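Local structure of pyridoxamine 5-phosphate-dependent dehydrase (3B8X) at the interface of chains A and B. The protein removes the C3'-hydroxyl group from GDP-4-keto-6-deoxy-D-mannose by a coupled transamination and deoxygenation, a step in making L-colitose for the bacterial O-antigen. Coordinates in Å, arbitrary orientation; residue numbers count along the deposited sequence, not the author numbering. Chains: chain A/B, Pyridoxamine 5-phosphate-dependent dehydrase.

Contact 1: the interface of chains A and B. Residues chain A 217, 250, 252, 254; chain B 57, 59, 187, 196.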
# COMPACT_ATOMS: atom_id res chain seq x y z
N HIS A 217 -7.94 -5.57 -3.14
CA HIS A 217 -7.76 -6.59 -4.15
C HIS A 217 -8.53 -6.43 -5.43
O HIS A 217 -8.50 -7.34 -6.21
CB HIS A 217 -8.12 -8.01 -3.58
CG HIS A 217 -7.40 -8.37 -2.31
ND1 HIS A 217 -6.07 -8.72 -2.28
CD2 HIS A 217 -7.84 -8.46 -1.04
CE1 HIS A 217 -5.72 -8.99 -1.04
NE2 HIS A 217 -6.79 -8.89 -0.26
N ASN A 250 -3.99 -4.04 -2.50
CA ASN A 250 -4.44 -4.29 -1.15
C ASN A 250 -3.83 -3.13 -0.34
O ASN A 250 -2.65 -3.12 -0.06
CB ASN A 250 -3.97 -5.60 -0.55
CG ASN A 250 -4.31 -5.68 0.96
OD1 ASN A 250 -4.93 -4.76 1.52
ND2 ASN A 250 -3.95 -6.78 1.60
N ARG A 252 -5.63 -1.87 2.44
CA ARG A 252 -6.57 -1.81 3.55
C ARG A 252 -5.87 -1.34 4.79
O ARG A 252 -4.70 -1.69 5.03
CB ARG A 252 -7.16 -3.19 3.80
CG ARG A 252 -8.01 -3.61 2.66
CD ARG A 252 -8.74 -4.93 2.94
NE ARG A 252 -7.88 -5.96 3.50
CZ ARG A 252 -8.26 -7.26 3.50
NH1 ARG A 252 -9.45 -7.62 3.01
NH2 ARG A 252 -7.48 -8.21 4.02
N LEU A 254 -5.80 -1.26 9.02
CA LEU A 254 -6.08 -2.27 10.07
C LEU A 254 -7.22 -1.76 10.96
O LEU A 254 -7.38 -0.52 11.04
CB LEU A 254 -4.83 -2.44 10.93
CG LEU A 254 -3.60 -3.07 10.29
CD1 LEU A 254 -2.60 -3.34 11.42
CD2 LEU A 254 -4.00 -4.39 9.61
N SER B 57 1.54 -5.75 2.99
CA SER B 57 0.73 -6.94 2.68
C SER B 57 1.45 -7.73 1.59
O SER B 57 2.47 -7.27 1.04
CB SER B 57 -0.69 -6.59 2.17
OG SER B 57 -0.59 -5.82 0.98
N SER B 59 0.24 -8.29 -1.16
CA SER B 59 -0.05 -7.56 -2.41
C SER B 59 0.97 -6.45 -2.65
O SER B 59 1.45 -6.27 -3.75
CB SER B 59 -1.48 -6.97 -2.42
OG SER B 59 -2.48 -7.97 -2.25
N PHE B 187 -1.21 -12.46 6.08
CA PHE B 187 -2.61 -12.12 6.35
C PHE B 187 -3.20 -13.14 7.35
O PHE B 187 -2.65 -14.22 7.51
CB PHE B 187 -3.48 -12.06 5.07
CG PHE B 187 -4.93 -11.74 5.36
CD1 PHE B 187 -5.28 -10.53 5.93
CD2 PHE B 187 -5.93 -12.69 5.13
CE1 PHE B 187 -6.59 -10.27 6.26
CE2 PHE B 187 -7.27 -12.42 5.42
CZ PHE B 187 -7.58 -11.21 6.00
N GLU B 196 -2.12 -7.80 8.93
CA GLU B 196 -1.93 -7.75 7.49
C GLU B 196 -0.40 -7.78 7.46
O GLU B 196 0.24 -7.44 8.47
CB GLU B 196 -2.43 -6.43 6.87
CG GLU B 196 -3.95 -6.30 6.81
CD GLU B 196 -4.58 -6.69 5.49
OE1 GLU B 196 -3.93 -7.25 4.58
OE2 GLU B 196 -5.78 -6.45 5.39
O HOH W 1 -1.33 -3.17 2.19

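Contact 2: the interface of chains A and B. Residues chain A 63, 92, 95, 98-99, 249; chain B 63, 100, 247-249.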
# COMPACT_ATOMS: atom_id res chain seq x y z
N LEU A 63 -2.35 7.43 -4.09
CA LEU A 63 -2.27 6.44 -5.13
C LEU A 63 -3.66 6.07 -5.64
O LEU A 63 -3.91 6.04 -6.85
CB LEU A 63 -1.55 5.19 -4.61
CG LEU A 63 -1.36 4.07 -5.66
CD1 LEU A 63 -0.39 4.46 -6.82
CD2 LEU A 63 -0.90 2.84 -4.89
N THR A 92 5.25 11.45 -2.61
CA THR A 92 4.11 10.64 -3.03
C THR A 92 2.91 11.46 -3.49
O THR A 92 1.85 10.92 -3.76
CB THR A 92 3.71 9.59 -2.02
OG1 THR A 92 3.41 10.24 -0.78
CG2 THR A 92 4.83 8.60 -1.83
N TYR A 95 4.57 10.84 -7.21
CA TYR A 95 4.77 9.50 -7.74
C TYR A 95 3.65 8.84 -8.44
O TYR A 95 3.90 8.13 -9.43
CB TYR A 95 5.32 8.50 -6.73
CG TYR A 95 6.69 8.87 -6.23
CD1 TYR A 95 7.56 9.62 -7.02
CD2 TYR A 95 7.11 8.45 -4.97
CE1 TYR A 95 8.86 9.96 -6.55
CE2 TYR A 95 8.42 8.78 -4.50
CZ TYR A 95 9.25 9.56 -5.26
OH TYR A 95 10.50 9.85 -4.77
N GLN A 98 3.39 9.71 -11.90
CA GLN A 98 4.32 9.03 -12.77
C GLN A 98 3.89 7.60 -13.01
O GLN A 98 3.99 7.06 -14.13
CB GLN A 98 5.71 9.06 -12.15
CG GLN A 98 6.85 8.49 -12.98
CD GLN A 98 6.92 6.96 -12.95
OE1 GLN A 98 6.39 6.30 -12.06
NE2 GLN A 98 7.54 6.40 -13.97
N GLN A 99 3.40 6.99 -11.95
CA GLN A 99 2.96 5.61 -12.01
C GLN A 99 1.79 5.39 -12.94
O GLN A 99 1.61 4.31 -13.48
CB GLN A 99 2.71 5.08 -10.58
CG GLN A 99 4.06 4.86 -9.89
CD GLN A 99 4.09 5.11 -8.38
OE1 GLN A 99 5.11 4.83 -7.72
NE2 GLN A 99 2.98 5.63 -7.83
N TYR A 249 -5.27 -2.75 -5.64
CA TYR A 249 -4.19 -3.10 -4.71
C TYR A 249 -4.86 -3.66 -3.46
O TYR A 249 -6.10 -3.74 -3.38
CB TYR A 249 -3.54 -1.78 -4.28
CG TYR A 249 -3.00 -0.96 -5.42
CD1 TYR A 249 -3.75 0.04 -6.01
CD2 TYR A 249 -1.68 -1.12 -5.84
CE1 TYR A 249 -3.22 0.77 -7.09
CE2 TYR A 249 -1.15 -0.39 -6.91
CZ TYR A 249 -1.91 0.58 -7.49
OH TYR A 249 -1.37 1.24 -8.60
N LEU B 63 3.84 -5.85 -5.48
CA LEU B 63 3.96 -4.58 -6.17
C LEU B 63 5.43 -4.14 -6.22
O LEU B 63 5.97 -3.80 -7.28
CB LEU B 63 3.07 -3.50 -5.55
CG LEU B 63 3.07 -2.10 -6.17
CD1 LEU B 63 2.39 -2.01 -7.50
CD2 LEU B 63 2.37 -1.22 -5.16
N TYR B 100 2.88 -1.85 -14.30
CA TYR B 100 4.20 -1.49 -14.82
C TYR B 100 4.32 -1.64 -16.32
O TYR B 100 5.43 -1.65 -16.86
CB TYR B 100 5.32 -2.20 -14.08
CG TYR B 100 5.52 -1.50 -12.75
CD1 TYR B 100 4.60 -1.67 -11.71
CD2 TYR B 100 6.54 -0.56 -12.59
CE1 TYR B 100 4.71 -0.94 -10.53
CE2 TYR B 100 6.63 0.19 -11.45
CZ TYR B 100 5.72 0.01 -10.43
OH TYR B 100 5.93 0.71 -9.26
N PRO B 247 10.90 6.47 -7.78
CA PRO B 247 9.44 6.62 -7.69
C PRO B 247 8.87 5.43 -6.90
O PRO B 247 8.56 4.39 -7.46
CB PRO B 247 8.96 6.62 -9.16
CG PRO B 247 10.21 6.41 -10.03
CD PRO B 247 11.34 5.97 -9.10
N GLY B 248 8.70 5.60 -5.59
CA GLY B 248 8.20 4.52 -4.74
C GLY B 248 6.79 4.74 -4.11
O GLY B 248 5.92 5.47 -4.63
N TYR B 249 6.61 4.12 -2.95
CA TYR B 249 5.31 4.18 -2.28
C TYR B 249 5.58 4.32 -0.81
O TYR B 249 6.71 4.32 -0.37
CB TYR B 249 4.63 2.78 -2.45
CG TYR B 249 4.37 2.40 -3.90
CD1 TYR B 249 5.33 1.69 -4.66
CD2 TYR B 249 3.19 2.82 -4.55
CE1 TYR B 249 5.10 1.44 -6.04
CE2 TYR B 249 2.98 2.59 -5.94
CZ TYR B 249 3.93 1.86 -6.68
OH TYR B 249 3.71 1.58 -8.04
O HOH W 2 3.43 6.32 -5.09
O HOH W 3 7.13 3.15 -9.32
O HOH W 4 1.26 1.46 -9.71

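Contact 1: the interface of chains A and B
A:Arg252 and A:Asn250 share the carboxylate of B:Glu196, one oxygen each. The guanidinium meets the acid side-on, with two nitrogens on the same oxygen. NE of A:Arg252 gives a hydrogen bond of 2.9 Å to OE2 of B:Glu196. NH2 of A:Arg252 gives another and forms the salt bridge, 2.8 Å from OE2 of B:Glu196. Both bonds are bent, near 135° at the hydrogen, as may be expected when two donors of one guanidinium share an oxygen. The two planes are steeply crossed, 71° apart, unlike a flat paired bridge. The other oxygen takes the amide N-H of A:Asn250, whose ND2 lies 3.0 Å from OE1 of B:Glu196. This bond is straighter, and OE1 lies close to the amide plane. Both oxygens are met on the syn side, with the donors tilted out of the carboxylate plane.

The acid side chain turns at chi2 (-96°), which brings its carboxylate across the arginine. Methyl CD2 of A:Leu254 packs on CG of B:Glu196 at 3.4 Å, the two side chains running alongside in opposite senses. The side chain of B:Phe187 stands roughly perpendicular to that of A:Arg252, with its CD1 at the guanidinium edge.

The asparagine amide is held from its other end. OD1 of A:Asn250 accepts the backbone N of A:Arg252 at 3.1 Å, which probably fixes the amide's flip, with ND2 turned to the acid. CB of A:Asn250 rests against CB of B:Ser59, 3.4 Å away. Water 1 joins the carbonyl O of A:Asn250 to the B:Ser57 hydroxyl. NE2 of A:His217 lies above the rim of one guanidinium face of A:Arg252.

A:His217 and A:Asn250 also line a pocket for the G4M ligand, probably the one in the partner subunit. A:Asn250, A:Arg252 and A:Leu254 lie in the loop leading into helix 255-286. B:Ser59 is in the first turn of helix 58-68, and B:Phe187 and B:Glu196 lie in loops.

Contact 2: the interface of chains A and B
This is a homodimer interface close to the two-fold axis, built from ring packing and shared waters, and it helps hold the two subunits in register. No direct hydrogen bond crosses it among the residues described here.

A:Gln99 and B:Tyr249 meet end to end. The amide lies nearly parallel to the phenol ring, the planes 8° apart. OE1 of A:Gln99 lies 3.4 Å from CZ of B:Tyr249, nearer the ring's edge than its middle. B:Leu63 CD2 covers the middle of the opposite face. The ring is thus held between an amide of one subunit and a methyl of its own. A:Leu63 CD1 meets the ring edge, 3.9 Å from CE2 of B:Tyr249. The same leucine-tyrosine pair recurs with the chains exchanged.

The amide ends are satisfied by water. NE2 of A:Gln99 is 2.9 Å from water 2, which also binds the carbonyl O of B:Gly248. OE1 bonds to water 3, which reaches the carbonyl O of B:Pro247 and the hydroxyl of B:Tyr100. The B:Tyr100 OH also bonds to OH of B:Tyr249 at 2.7 Å, which probably steadies the hydroxyl end of the B:Tyr249 ring. Water 4 links the hydroxyls of A:Tyr249 and B:Tyr249.

The proline loop packs on another ring. CA of B:Pro247 stands above the middle of the A:Tyr95 ring, 3.5 Å from the centroid, as a CH-pi contact. The backbone N of B:Gly248 lies above the same face, nearer the edge. A:Tyr95 has CG anti to its carbonyl carbon (chi1 -63°), which presents this face to the loop.

Helix 91-99 of one subunit therefore supports the 247-249 loop of the other. That loop leads to a residue of the ligand pocket, so the packing probably helps shape the active site as well as the dimer.

Contact 1 and contact 2 are parts of one two-fold interface, and the centres of their C-alpha atoms lie about 16 Å apart. They are joined by sequence: A:Tyr249 of contact 2 directly precedes A:Asn250 of contact 1. Helix 58-68 of chain B also serves both, giving B:Ser59 to contact 1 and B:Leu63 to contact 2. Each contact recurs with the chains exchanged. One stretch of loop in a subunit thus touches the partner at both places, which suggests that dimer assembly and the placing of ligand-pocket residues are coupled.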